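Side-chain contacts in peptide methionine sulfoxide reductase MsrA (Corynebacterium diphtheriae, PDB 4D7L), which probably repairs oxidised proteins by reducing the S-epimer of methionine sulfoxide back to methionine through thiol-disulfide exchange: residues T56-P61 with Y207-D212; E64-G69 with V126-L131; L79-P84 with H214-H219; E137-D140 with R146-N149. One frame throughout, in Å; residues are numbered along the deposited sequence. Where two conformers were deposited one is given.

Interaction 1: T56-P61 with Y207-D212; sequences TLRGQP and YYMAED. With PGE (triethylene glycol), chain G.
R58 and M209 reach for each other from opposite directions, their backbones well apart, with 11.8 Å between R58 CA and M209 CA. The guanidinium presents its edge, with the sulfur in its plane, and R58 NH2 makes a weak hydrogen bond to M209 SD at 3.3 Å, nearly straight at 163°. M209 CG lies 3.6 Å from the same R58 NH2, so thioether and nitrogen form the close part of the contact. Y207 adds only the rim of its ring, its CE2 4.3 Å from R58 NH2. The stronger claim on the arginine is the salt bridge from NE to E118, which probably fixes the group that the sulfur then meets. Away from this point the contact is loose and open to solvent. There Q60 N donates to O2 of a triethylene glycol, probably left from crystallisation, at 3.2 Å; the ether takes no part in joining the two segments. The loop 56-61 touches strand 86-94, where T56 OG1 is bonded to V87 O and R58 touches Y88, while Y207 packs on strand 114-121 and strand 208-209 forms the outermost strand of the sheet beside 86-94.

Interaction 2: E64-G69 with V126-L131; sequences ETIYIG and VTFDEL. With PGE (triethylene glycol), chain K.
With chi1 of I66 at -172°, CG1 stands anti to the backbone N, and chi2 carries CD1 straight on toward F128; in the phenylalanine, chi1 at -179° swings the ring out from the first turn of its helix to meet that methyl. The side chains cross at about a right angle. I66 CD1 comes to 3.5 Å from F128 CE1, near one corner of the ring, and lies 4.0 Å from both neighbouring ring carbons, CD1 and CZ of F128. The other branch of the isoleucine works separately: I66 CG2 touches L131 CD1 at 4.0 Å, the two side chains sliding past each other in opposite directions. One β-branched residue therefore serves two positions of the helix, F128 and L131, a helical turn apart, and all three side chains are buried. The contact itself is wholly apolar.

Polar order is kept at the helix start, where T127 and E130 form a capping box. E130 N donates to T127 OG1 at 3.0 Å, and T127 N returns a bond to E130 OE1, also 3.0 Å; the two reciprocal bonds cap the start of the helix and satisfy both of these amides.

Strand 64-69 is a central strand of the mixed sheet, paired with 114-121 and 158-161, and helix 128-137 packs on one of its faces. Y121 touches both F128 and L131 from strand 114-121, while Q169 and A173 of helix 166-186 close on the ring of F128.

Interaction 3: L79-P84 with H214-H219; sequences LFWETP and HQQYLH
A type II turn from H214 to Y217 leads into the short helix 217-220, with Q216 at its N-cap position, and brings the CA of Q216 to 8.9 Å from that of W81 near the end of helix 73-81. The indole of W81 spans that distance. Its chi1 of 79° sets CG between the backbone N and the carbonyl carbon, and the six-membered ring is then the part that arrives at the turn. W81 CZ3 lies 3.6 Å from Q216 CA and 3.9 Å from Q216 CG, so the ring meets both the backbone and the aliphatic part of the glutamine. The amide plane of Q216 stands 79° from that of the indole. A bend at chi2 carries this amide off to other partners, with OE1 accepting from A52 N. Three residues on, H219 CB lies 3.9 Å from W81 CZ2; the imidazole leads away, leaving only its methylene against the indole.

Just after W81 in the chain, T83 OG1 donates to L79 O at 2.8 Å, a bond back into the last turn of helix 73-81. H51 and V53 of a loop also touch W81, the H51 ring at about 80° to the indole, and T89 of strand 86-94 meets it as well. W81 itself lies about 11 Å, side chain to side chain, from C72, the predicted active-site cysteine and a partner in the disulfide with C226.

Chemically, the six-membered ring of the indole meets CA and methylene carbons: between these segments, contact depends on shape and dispersion, while OE1 of Q216 is satisfied by A52 N.

Interaction 4: E137-D140 with R146-N149; sequences EAHD and RQGN. With PGE (triethylene glycol), chain J.
The primary amide of Q147 grips the backbone of D140 with two bonds at once. D140 N donates to Q147 OE1 at 2.9 Å, almost straight at 173°, and Q147 NE2 donates to D140 O at 2.8 Å, equally straight. The acceptor of the second bond lies in the amide plane, whereas each donor is tilted somewhat from the plane of the carbonyl it meets. With both its oxygen and its nitrogen engaged by one residue, the amide has its flip state settled and little freedom to rotate. The reach comes from a bend in the side chain: CG is anti to the backbone N, and chi2 of 65° turns the amide back toward the loop.

Packing follows around this clamp. H139 CB lies 3.5 Å from Q147 OE1, and H139 CD2 is 3.6 Å from Q147 NE2, which sits at the edge of the imidazole near its plane; ring and amide planes are 53° apart. The imidazole is itself held by two bonds, ND1 with A135 O and NE2 with S157 OG. The carboxylate of D140 turns to T142 OG1. Within 146-149, R146 NH1 donates to G148 O at 3.0 Å, a bond from the strand to the loop that follows it. A triethylene glycol, probably from the crystallisation liquor, donates to H139 O.

Here a glutamine side chain pairs with a backbone N-H and C=O much as a neighbouring strand would, tying the loop after helix 128-137 to the two-stranded sheet of 146-147 and 150-151; the side chain of Q147 lies about 7 Å from that of C72, the predicted active-site residue.

Overall arrangement
Interactions 2 and 3 are buried and apolar, whereas interactions 1 and 4 lie at the surface and use polar atoms, a weak N-H to sulfur bond in one and a paired amide in the other. Interactions 1 and 2 both reach the mixed sheet and meet where Y207 packs on Y67. Interaction 3 adjoins interaction 2 through F80, which touches I68 and L131, and interaction 1 through A210 and Q215. Interaction 4 continues from the helix begun in 126-131, and its A138 touches L79. Its centre is 25 Å from that of interaction 1, on the opposite side of the chain's centre.

Interaction 1: T56-P61 with Y207-D212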
# COMPACT_ATOMS: atom_id res chain seq x y z
N THR A 56 12.43 13.73 -3.96
CA THR A 56 12.28 14.05 -2.54
C THR A 56 12.63 12.88 -1.61
O THR A 56 12.79 11.74 -2.06
CB THR A 56 10.84 14.50 -2.24
OG1 THR A 56 9.93 13.54 -2.78
CG2 THR A 56 10.57 15.86 -2.90
N LEU A 57 12.76 13.18 -0.31
CA LEU A 57 12.75 12.13 0.73
C LEU A 57 11.64 12.42 1.71
O LEU A 57 11.09 13.50 1.65
CB LEU A 57 14.08 12.07 1.46
CG LEU A 57 15.26 11.51 0.67
CD1 LEU A 57 16.57 11.82 1.40
CD2 LEU A 57 15.07 10.01 0.45
N ARG A 58 11.32 11.52 2.63
CA ARG A 58 10.20 11.79 3.54
C ARG A 58 10.60 12.87 4.55
O ARG A 58 11.77 13.21 4.67
CB ARG A 58 9.74 10.52 4.28
CG ARG A 58 10.61 10.12 5.49
CD ARG A 58 10.04 8.91 6.22
NE ARG A 58 9.74 7.80 5.31
CZ ARG A 58 10.58 6.80 5.03
NH1 ARG A 58 11.77 6.76 5.63
NH2 ARG A 58 10.23 5.84 4.19
N GLY A 59 9.62 13.44 5.24
CA GLY A 59 9.91 14.34 6.34
C GLY A 59 9.90 15.84 6.08
O GLY A 59 10.49 16.59 6.84
N GLN A 60 9.15 16.27 5.07
CA GLN A 60 9.06 17.70 4.77
C GLN A 60 8.07 18.28 5.75
O GLN A 60 7.00 17.70 5.95
CB GLN A 60 8.59 17.99 3.35
CG GLN A 60 8.15 19.45 3.12
CD GLN A 60 7.34 19.67 1.84
OE1 GLN A 60 7.73 19.20 0.76
NE2 GLN A 60 6.22 20.37 1.95
N PRO A 61 8.45 19.38 6.40
CA PRO A 61 7.58 20.06 7.36
C PRO A 61 6.26 20.39 6.70
O PRO A 61 6.25 20.67 5.51
CB PRO A 61 8.35 21.34 7.70
CG PRO A 61 9.76 21.01 7.42
CD PRO A 61 9.73 20.09 6.23
N TYR A 207 5.97 0.74 9.58
CA TYR A 207 6.07 0.49 8.15
C TYR A 207 7.53 0.21 7.81
O TYR A 207 8.42 0.88 8.32
CB TYR A 207 5.55 1.71 7.37
CG TYR A 207 5.93 1.80 5.91
CD1 TYR A 207 5.23 1.06 4.96
CD2 TYR A 207 6.92 2.70 5.47
CE1 TYR A 207 5.53 1.16 3.60
CE2 TYR A 207 7.23 2.81 4.10
CZ TYR A 207 6.53 2.05 3.18
OH TYR A 207 6.81 2.16 1.84
N TYR A 208 7.76 -0.77 6.93
CA TYR A 208 9.11 -1.17 6.55
C TYR A 208 9.31 -0.99 5.07
O TYR A 208 8.56 -1.55 4.28
CB TYR A 208 9.36 -2.65 6.93
CG TYR A 208 9.13 -2.93 8.39
CD1 TYR A 208 10.07 -2.52 9.34
CD2 TYR A 208 7.99 -3.61 8.82
CE1 TYR A 208 9.89 -2.77 10.70
CE2 TYR A 208 7.80 -3.86 10.19
CZ TYR A 208 8.75 -3.45 11.11
OH TYR A 208 8.55 -3.72 12.46
N MET A 209 10.32 -0.21 4.68
CA MET A 209 10.56 0.00 3.25
C MET A 209 11.06 -1.25 2.58
O MET A 209 11.89 -1.96 3.13
CB MET A 209 11.58 1.12 3.03
CG MET A 209 11.16 2.49 3.44
SD MET A 209 12.42 3.70 2.92
CE MET A 209 12.11 3.84 1.17
N ALA A 210 10.59 -1.49 1.35
CA ALA A 210 11.11 -2.55 0.51
C ALA A 210 12.50 -2.17 -0.02
O ALA A 210 12.89 -1.00 0.05
CB ALA A 210 10.15 -2.83 -0.66
N GLU A 211 13.22 -3.15 -0.58
CA GLU A 211 14.52 -2.94 -1.20
C GLU A 211 14.51 -1.79 -2.20
O GLU A 211 13.48 -1.48 -2.78
CB GLU A 211 14.97 -4.23 -1.92
CG GLU A 211 15.35 -5.39 -0.96
CD GLU A 211 14.14 -6.24 -0.50
OE1 GLU A 211 12.97 -5.82 -0.65
OE2 GLU A 211 14.38 -7.34 0.03
N ASP A 212 15.67 -1.18 -2.41
CA ASP A 212 15.81 -0.06 -3.34
C ASP A 212 15.25 -0.31 -4.75
O ASP A 212 14.66 0.58 -5.39
CB ASP A 212 17.30 0.31 -3.44
CG ASP A 212 17.55 1.48 -4.39
OD1 ASP A 212 17.12 2.61 -4.08
OD2 ASP A 212 18.19 1.25 -5.44
C1 PGE G . 8.58 16.19 0.26
O1 PGE G . 9.19 17.46 0.14
C2 PGE G . 9.33 15.53 1.37
O2 PGE G . 8.54 14.84 2.32

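Interaction 2: E64-G69 with V126-L131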
# COMPACT_ATOMS: atom_id res chain seq x y z
N GLU A 64 1.55 15.52 5.54
CA GLU A 64 0.89 14.43 6.25
C GLU A 64 1.24 13.14 5.53
O GLU A 64 1.70 13.18 4.38
CB GLU A 64 -0.62 14.67 6.31
CG GLU A 64 -1.01 15.90 7.17
CD GLU A 64 -2.52 16.27 7.13
OE1 GLU A 64 -3.32 15.59 6.43
OE2 GLU A 64 -2.91 17.26 7.80
N THR A 65 1.02 12.00 6.19
CA THR A 65 1.29 10.69 5.60
C THR A 65 0.07 9.78 5.72
O THR A 65 -0.60 9.76 6.77
CB THR A 65 2.48 10.00 6.28
OG1 THR A 65 3.64 10.84 6.20
CG2 THR A 65 2.78 8.64 5.60
N ILE A 66 -0.25 9.07 4.64
CA ILE A 66 -1.21 7.97 4.68
C ILE A 66 -0.60 6.73 4.02
O ILE A 66 0.20 6.84 3.08
CB ILE A 66 -2.56 8.37 4.01
CG1 ILE A 66 -3.64 7.30 4.23
CG2 ILE A 66 -2.36 8.76 2.52
CD1 ILE A 66 -5.00 7.69 3.57
N TYR A 67 -0.93 5.56 4.55
CA TYR A 67 -0.39 4.30 4.05
C TYR A 67 -1.49 3.52 3.34
O TYR A 67 -2.52 3.23 3.93
CB TYR A 67 0.19 3.46 5.20
CG TYR A 67 1.34 4.15 5.89
CD1 TYR A 67 1.11 5.01 6.95
CD2 TYR A 67 2.65 3.98 5.45
CE1 TYR A 67 2.15 5.67 7.59
CE2 TYR A 67 3.71 4.64 6.08
CZ TYR A 67 3.44 5.48 7.15
OH TYR A 67 4.46 6.13 7.79
N ILE A 68 -1.25 3.18 2.08
CA ILE A 68 -2.31 2.63 1.23
C ILE A 68 -1.96 1.27 0.70
O ILE A 68 -0.89 1.09 0.10
CB ILE A 68 -2.58 3.57 0.04
CG1 ILE A 68 -2.99 4.96 0.54
CG2 ILE A 68 -3.65 2.98 -0.91
CD1 ILE A 68 -4.26 4.94 1.32
N GLY A 69 -2.87 0.32 0.87
CA GLY A 69 -2.70 -0.99 0.26
C GLY A 69 -3.82 -1.30 -0.72
O GLY A 69 -4.98 -1.40 -0.32
N VAL A 126 -3.88 18.52 -1.59
CA VAL A 126 -4.73 17.34 -1.71
C VAL A 126 -5.10 16.91 -0.30
O VAL A 126 -4.26 17.00 0.60
CB VAL A 126 -4.03 16.18 -2.49
CG1 VAL A 126 -2.80 15.62 -1.72
CG2 VAL A 126 -5.00 15.04 -2.76
N THR A 127 -6.33 16.46 -0.07
CA THR A 127 -6.74 16.13 1.29
C THR A 127 -6.67 14.63 1.59
O THR A 127 -6.65 13.79 0.68
CB THR A 127 -8.17 16.61 1.60
OG1 THR A 127 -9.10 15.83 0.85
CG2 THR A 127 -8.34 18.10 1.27
N PHE A 128 -6.63 14.30 2.88
CA PHE A 128 -6.79 12.93 3.34
C PHE A 128 -7.99 12.24 2.68
O PHE A 128 -7.87 11.13 2.14
CB PHE A 128 -6.97 12.92 4.85
CG PHE A 128 -7.11 11.55 5.43
CD1 PHE A 128 -5.99 10.81 5.80
CD2 PHE A 128 -8.38 11.00 5.66
CE1 PHE A 128 -6.13 9.54 6.35
CE2 PHE A 128 -8.52 9.72 6.22
CZ PHE A 128 -7.39 8.99 6.56
N ASP A 129 -9.13 12.93 2.70
CA ASP A 129 -10.37 12.43 2.13
C ASP A 129 -10.19 12.09 0.64
O ASP A 129 -10.62 11.03 0.19
CB ASP A 129 -11.49 13.47 2.28
CG ASP A 129 -11.87 13.74 3.73
OD1 ASP A 129 -11.41 13.03 4.65
OD2 ASP A 129 -12.60 14.73 3.96
N GLU A 130 -9.56 12.99 -0.10
CA GLU A 130 -9.36 12.78 -1.54
C GLU A 130 -8.48 11.57 -1.82
O GLU A 130 -8.70 10.85 -2.80
CB GLU A 130 -8.76 14.04 -2.17
CG GLU A 130 -9.76 15.19 -2.24
CD GLU A 130 -9.20 16.46 -2.86
OE1 GLU A 130 -8.06 16.85 -2.54
OE2 GLU A 130 -9.93 17.09 -3.65
N LEU A 131 -7.47 11.36 -0.99
CA LEU A 131 -6.56 10.24 -1.20
C LEU A 131 -7.26 8.92 -0.87
O LEU A 131 -7.02 7.90 -1.53
CB LEU A 131 -5.27 10.41 -0.36
CG LEU A 131 -4.37 11.58 -0.84
CD1 LEU A 131 -3.24 11.79 0.13
CD2 LEU A 131 -3.81 11.25 -2.23
C1 PGE K . 4.10 13.09 8.83
O1 PGE K . 4.15 13.33 7.44
C2 PGE K . 2.98 12.12 9.14
O2 PGE K . 3.14 11.53 10.41

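Interaction 3: L79-P84 with H214-H219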
# COMPACT_ATOMS: atom_id res chain seq x y z
N LEU A 79 0.57 5.45 -9.35
CA LEU A 79 -0.72 6.15 -9.24
C LEU A 79 -0.61 7.33 -8.29
O LEU A 79 -1.08 8.45 -8.57
CB LEU A 79 -1.80 5.18 -8.73
CG LEU A 79 -3.17 5.83 -8.49
CD1 LEU A 79 -3.85 6.07 -9.85
CD2 LEU A 79 -4.01 4.97 -7.57
N PHE A 80 0.02 7.09 -7.15
CA PHE A 80 0.08 8.16 -6.16
C PHE A 80 1.19 9.18 -6.41
O PHE A 80 0.94 10.38 -6.18
CB PHE A 80 0.18 7.56 -4.75
CG PHE A 80 -1.13 7.01 -4.27
CD1 PHE A 80 -2.15 7.89 -3.92
CD2 PHE A 80 -1.37 5.64 -4.23
CE1 PHE A 80 -3.40 7.41 -3.53
CE2 PHE A 80 -2.62 5.14 -3.81
CZ PHE A 80 -3.63 6.03 -3.47
N TRP A 81 2.36 8.79 -6.91
CA TRP A 81 3.37 9.85 -7.11
C TRP A 81 2.95 10.77 -8.25
O TRP A 81 3.41 11.90 -8.33
CB TRP A 81 4.82 9.31 -7.35
CG TRP A 81 5.18 8.79 -8.72
CD1 TRP A 81 5.20 9.49 -9.92
CD2 TRP A 81 5.71 7.50 -9.01
NE1 TRP A 81 5.64 8.66 -10.94
CE2 TRP A 81 5.97 7.43 -10.40
CE3 TRP A 81 5.98 6.36 -8.21
CZ2 TRP A 81 6.47 6.28 -11.02
CZ3 TRP A 81 6.47 5.21 -8.83
CH2 TRP A 81 6.72 5.18 -10.22
N GLU A 82 2.05 10.30 -9.11
CA GLU A 82 1.53 11.15 -10.18
C GLU A 82 0.33 11.99 -9.76
O GLU A 82 -0.19 12.77 -10.54
CB GLU A 82 1.16 10.28 -11.39
CG GLU A 82 2.44 9.74 -12.07
CD GLU A 82 2.19 8.91 -13.32
OE1 GLU A 82 1.01 8.53 -13.58
OE2 GLU A 82 3.18 8.61 -14.03
N THR A 83 -0.08 11.87 -8.50
CA THR A 83 -1.21 12.65 -8.02
C THR A 83 -0.81 14.04 -7.55
O THR A 83 0.08 14.16 -6.72
CB THR A 83 -1.89 11.93 -6.85
OG1 THR A 83 -2.35 10.66 -7.31
CG2 THR A 83 -3.08 12.75 -6.34
N PRO A 84 -1.47 15.10 -8.07
CA PRO A 84 -1.13 16.44 -7.59
C PRO A 84 -1.30 16.55 -6.06
O PRO A 84 -2.31 16.10 -5.51
CB PRO A 84 -2.12 17.35 -8.33
CG PRO A 84 -2.50 16.55 -9.57
CD PRO A 84 -2.52 15.12 -9.10
N HIS A 214 12.69 -1.88 -5.67
CA HIS A 214 11.23 -1.72 -5.75
C HIS A 214 10.77 -0.26 -5.78
O HIS A 214 9.66 0.04 -6.23
CB HIS A 214 10.55 -2.42 -4.55
CG HIS A 214 10.66 -3.91 -4.60
ND1 HIS A 214 9.74 -4.69 -5.28
CD2 HIS A 214 11.59 -4.76 -4.11
CE1 HIS A 214 10.11 -5.96 -5.19
NE2 HIS A 214 11.21 -6.03 -4.47
N GLN A 215 11.60 0.64 -5.27
CA GLN A 215 11.22 2.05 -5.16
C GLN A 215 11.14 2.65 -6.55
O GLN A 215 12.11 2.65 -7.27
CB GLN A 215 12.23 2.82 -4.29
CG GLN A 215 12.46 2.14 -2.93
CD GLN A 215 11.17 2.05 -2.09
OE1 GLN A 215 10.31 2.92 -2.19
NE2 GLN A 215 11.07 1.03 -1.23
N GLN A 216 9.95 3.14 -6.91
CA GLN A 216 9.69 3.65 -8.26
C GLN A 216 10.09 2.66 -9.34
O GLN A 216 10.62 3.03 -10.39
CB GLN A 216 10.42 4.99 -8.48
CG GLN A 216 9.99 6.09 -7.51
CD GLN A 216 10.83 6.12 -6.25
OE1 GLN A 216 12.05 6.31 -6.32
NE2 GLN A 216 10.20 5.92 -5.10
N TYR A 217 9.83 1.38 -9.08
CA TYR A 217 10.19 0.32 -10.01
C TYR A 217 9.77 0.58 -11.46
O TYR A 217 10.55 0.39 -12.40
CB TYR A 217 9.56 -1.01 -9.54
CG TYR A 217 9.84 -2.16 -10.47
CD1 TYR A 217 11.08 -2.78 -10.49
CD2 TYR A 217 8.84 -2.65 -11.33
CE1 TYR A 217 11.33 -3.85 -11.35
CE2 TYR A 217 9.08 -3.72 -12.19
CZ TYR A 217 10.33 -4.31 -12.19
OH TYR A 217 10.58 -5.37 -13.05
N LEU A 218 8.53 1.01 -11.64
CA LEU A 218 8.00 1.17 -12.99
C LEU A 218 8.65 2.33 -13.72
O LEU A 218 8.71 2.34 -14.95
CB LEU A 218 6.49 1.35 -12.94
CG LEU A 218 5.75 0.13 -12.41
CD1 LEU A 218 4.25 0.42 -12.41
CD2 LEU A 218 6.08 -1.13 -13.25
N HIS A 219 9.13 3.32 -12.97
CA HIS A 219 9.88 4.40 -13.61
C HIS A 219 11.29 3.95 -14.01
O HIS A 219 11.77 4.24 -15.11
CB HIS A 219 9.97 5.62 -12.69
CG HIS A 219 10.71 6.77 -13.32
ND1 HIS A 219 10.12 7.64 -14.21
CD2 HIS A 219 12.01 7.14 -13.24
CE1 HIS A 219 11.01 8.52 -14.63
NE2 HIS A 219 12.17 8.24 -14.05

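Interaction 4: E137-D140 with R146-N149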
# COMPACT_ATOMS: atom_id res chain seq x y z
N GLU A 137 -11.27 4.06 -5.49
CA GLU A 137 -11.69 4.01 -6.89
C GLU A 137 -10.63 3.34 -7.78
O GLU A 137 -10.87 3.08 -8.96
CB GLU A 137 -12.01 5.42 -7.40
CG GLU A 137 -13.20 6.04 -6.66
CD GLU A 137 -13.63 7.40 -7.21
OE1 GLU A 137 -12.84 8.03 -7.92
OE2 GLU A 137 -14.78 7.82 -6.92
N ALA A 138 -9.47 3.06 -7.20
CA ALA A 138 -8.39 2.42 -7.95
C ALA A 138 -8.28 0.91 -7.80
O ALA A 138 -7.40 0.30 -8.41
CB ALA A 138 -7.06 3.05 -7.57
N HIS A 139 -9.14 0.28 -7.00
CA HIS A 139 -9.05 -1.17 -6.86
C HIS A 139 -10.41 -1.70 -6.44
O HIS A 139 -11.33 -0.92 -6.22
CB HIS A 139 -7.95 -1.56 -5.86
CG HIS A 139 -8.33 -1.37 -4.42
ND1 HIS A 139 -8.76 -0.15 -3.93
CD2 HIS A 139 -8.32 -2.22 -3.37
CE1 HIS A 139 -9.02 -0.28 -2.63
NE2 HIS A 139 -8.77 -1.53 -2.27
N ASP A 140 -10.53 -3.02 -6.33
CA ASP A 140 -11.74 -3.64 -5.82
C ASP A 140 -11.52 -3.94 -4.35
O ASP A 140 -10.70 -4.82 -4.00
CB ASP A 140 -12.04 -4.92 -6.60
CG ASP A 140 -13.34 -5.60 -6.16
OD1 ASP A 140 -13.85 -5.31 -5.07
OD2 ASP A 140 -13.85 -6.42 -6.93
N ARG A 146 -6.66 -11.04 -1.86
CA ARG A 146 -6.50 -11.12 -3.31
C ARG A 146 -6.75 -9.73 -3.88
O ARG A 146 -7.54 -8.98 -3.32
CB ARG A 146 -7.51 -12.12 -3.89
CG ARG A 146 -7.64 -12.13 -5.40
CD ARG A 146 -8.59 -13.24 -5.84
NE ARG A 146 -9.99 -12.84 -5.75
CZ ARG A 146 -10.67 -12.24 -6.72
NH1 ARG A 146 -10.07 -11.97 -7.88
NH2 ARG A 146 -11.94 -11.93 -6.55
N GLN A 147 -6.08 -9.40 -4.98
CA GLN A 147 -6.53 -8.29 -5.81
C GLN A 147 -6.37 -8.73 -7.25
O GLN A 147 -5.25 -8.94 -7.70
CB GLN A 147 -5.74 -6.99 -5.53
CG GLN A 147 -6.22 -5.79 -6.38
CD GLN A 147 -7.66 -5.34 -6.06
OE1 GLN A 147 -8.36 -4.83 -6.93
NE2 GLN A 147 -8.09 -5.52 -4.82
N GLY A 148 -7.49 -8.89 -7.97
CA GLY A 148 -7.45 -9.40 -9.33
C GLY A 148 -6.81 -10.77 -9.37
O GLY A 148 -7.21 -11.67 -8.63
N ASN A 149 -5.79 -10.94 -10.20
CA ASN A 149 -5.14 -12.25 -10.31
C ASN A 149 -3.98 -12.37 -9.33
O ASN A 149 -3.23 -13.34 -9.38
CB ASN A 149 -4.64 -12.52 -11.74
CG ASN A 149 -5.79 -12.79 -12.71
OD1 ASN A 149 -5.95 -12.09 -13.70
ND2 ASN A 149 -6.60 -13.79 -12.41
C1 PGE J . -14.78 0.63 -5.37
O1 PGE J . -14.03 0.10 -6.46
C2 PGE J . -15.14 2.07 -5.69
O2 PGE J . -16.01 2.07 -6.80